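Local coordinates for citrate synthase (PDB 6ABX), which probably catalyses the condensation of oxaloacetate and acetyl-CoA with water to give citrate and CoA in the tricarboxylic acid cycle, at residues Asp93-Thr98 against Phe324-Ala329. Residues are numbered along the deposited sequence; the frame is centred on the assembly and turned at random.
Sequences DILRTT and FPTIFA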
# COMPACT_ATOMS: atom_id res chain seq x y z
N ASP A 93 -7.21 6.04 8.57
CA ASP A 93 -5.90 6.63 8.74
C ASP A 93 -5.26 6.13 10.03
O ASP A 93 -4.08 5.89 10.07
CB ASP A 93 -5.91 8.16 8.74
CG ASP A 93 -6.35 8.76 7.40
OD1 ASP A 93 -6.51 8.00 6.43
OD2 ASP A 93 -6.57 10.02 7.34
N ILE A 94 -6.06 6.01 11.11
CA ILE A 94 -5.54 5.53 12.35
C ILE A 94 -5.09 4.08 12.18
O ILE A 94 -4.04 3.71 12.58
CB ILE A 94 -6.57 5.68 13.48
CG1 ILE A 94 -6.89 7.15 13.74
CG2 ILE A 94 -6.06 4.99 14.73
CD1 ILE A 94 -8.05 7.35 14.71
N LEU A 95 -5.93 3.26 11.54
CA LEU A 95 -5.59 1.86 11.37
C LEU A 95 -4.36 1.71 10.45
O LEU A 95 -3.48 0.90 10.76
CB LEU A 95 -6.79 1.13 10.76
CG LEU A 95 -6.59 -0.39 10.69
CD1 LEU A 95 -6.52 -0.97 12.08
CD2 LEU A 95 -7.69 -1.07 9.86
N ARG A 96 -4.30 2.52 9.37
CA ARG A 96 -3.12 2.50 8.45
C ARG A 96 -1.86 2.75 9.29
O ARG A 96 -0.83 2.04 9.20
CB ARG A 96 -3.31 3.54 7.34
CG ARG A 96 -2.25 3.56 6.24
CD ARG A 96 -2.50 4.78 5.37
NE ARG A 96 -2.35 6.06 6.05
CZ ARG A 96 -3.08 7.14 5.90
NH1 ARG A 96 -4.01 7.18 4.96
NH2 ARG A 96 -2.83 8.22 6.63
N THR A 97 -1.91 3.80 10.12
CA THR A 97 -0.75 4.24 10.89
C THR A 97 -0.35 3.21 11.97
O THR A 97 0.85 2.86 12.12
CB THR A 97 -0.96 5.61 11.53
OG1 THR A 97 -1.41 6.51 10.52
CG2 THR A 97 0.33 6.05 12.18
N THR A 98 -1.34 2.61 12.65
CA THR A 98 -1.03 1.65 13.73
C THR A 98 -0.52 0.31 13.19
O THR A 98 0.35 -0.26 13.80
CB THR A 98 -2.19 1.49 14.73
OG1 THR A 98 -3.34 1.08 14.00
CG2 THR A 98 -2.51 2.79 15.43
N PHE A 324 -16.99 1.32 10.23
CA PHE A 324 -17.29 0.10 9.47
C PHE A 324 -16.14 -0.32 8.53
O PHE A 324 -15.82 -1.51 8.46
CB PHE A 324 -18.58 0.17 8.64
CG PHE A 324 -18.73 -1.08 7.78
CD1 PHE A 324 -18.71 -2.34 8.38
CD2 PHE A 324 -18.69 -1.02 6.40
CE1 PHE A 324 -18.74 -3.49 7.60
CE2 PHE A 324 -18.75 -2.17 5.64
CZ PHE A 324 -18.76 -3.41 6.24
N PRO A 325 -15.44 0.59 7.81
CA PRO A 325 -14.34 0.17 6.95
C PRO A 325 -13.20 -0.51 7.73
O PRO A 325 -12.54 -1.46 7.22
CB PRO A 325 -13.80 1.46 6.31
CG PRO A 325 -14.98 2.45 6.43
CD PRO A 325 -15.84 2.01 7.58
N THR A 326 -13.03 -0.10 8.99
CA THR A 326 -11.97 -0.74 9.81
C THR A 326 -12.38 -2.18 10.12
O THR A 326 -11.48 -3.09 10.24
CB THR A 326 -11.54 0.04 11.05
OG1 THR A 326 -12.57 0.07 12.04
CG2 THR A 326 -11.09 1.46 10.73
N ILE A 327 -13.67 -2.37 10.42
CA ILE A 327 -14.18 -3.69 10.76
C ILE A 327 -14.03 -4.62 9.54
O ILE A 327 -13.62 -5.82 9.67
CB ILE A 327 -15.62 -3.58 11.27
CG1 ILE A 327 -15.68 -2.73 12.54
CG2 ILE A 327 -16.20 -4.95 11.54
CD1 ILE A 327 -17.08 -2.30 12.86
N PHE A 328 -14.38 -4.10 8.36
CA PHE A 328 -14.10 -4.83 7.11
C PHE A 328 -12.64 -5.29 7.08
O PHE A 328 -12.35 -6.47 6.86
CB PHE A 328 -14.51 -3.93 5.95
CG PHE A 328 -14.58 -4.53 4.58
CD1 PHE A 328 -13.51 -5.24 4.05
CD2 PHE A 328 -15.71 -4.35 3.79
CE1 PHE A 328 -13.58 -5.77 2.76
CE2 PHE A 328 -15.76 -4.87 2.50
CZ PHE A 328 -14.69 -5.58 1.99
N ALA A 329 -11.70 -4.36 7.28
CA ALA A 329 -10.26 -4.69 7.27
C ALA A 329 -9.94 -5.77 8.29
O ALA A 329 -9.11 -6.63 8.01
CB ALA A 329 -9.43 -3.45 7.53
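Leu95 faces Thr326 where helix 91-105 passes the first turns of helix 324-343, with the two CA atoms 7.1 Å apart. No hydrogen bond joins the segments. This is helix-helix packing in the buried core of the mostly helical citrate synthase fold. Leu95 supplies the whole contact from its side. With CG anti to the backbone N (chi1 -173°), its chain leans to the Ala329 end, and the second torsion (65°) turns CD2 to helix 324-343. The methyl CD2 of Leu95 meets CB of Ala329 at 3.8 Å and CB of Thr326 at 4.2 Å. It thus rests against residues three apart, about one turn, on helix 324-343. Thr326 meets Leu95 through carbon; its OG1, on the far side of CB from CD2, hydrogen-bonds to Leu323 O. Ile123 and Ile127 of helix 112-134 and Leu209 of helix 198-209 continue the apolar packing, and Arg332, an oxaloacetate-binding residue, lies farther along helix 324-343, its side chain about 6 Å from that of Ala329. Helix 91-105 also packs against the second subunit, where Arg96 NE and Thr97 OG1 each bond Ser100 OG of that chain. Arg96 NH1 forms a salt bridge with Asp93 OD1 at 3.0 Å. Asp93 CA lies over the centre of the Arg96 guanidinium. Asp93 O accepts two bonds from Thr97, one on each face of its carbonyl plane: N at 3.0 Å and OG1 at 2.8 Å.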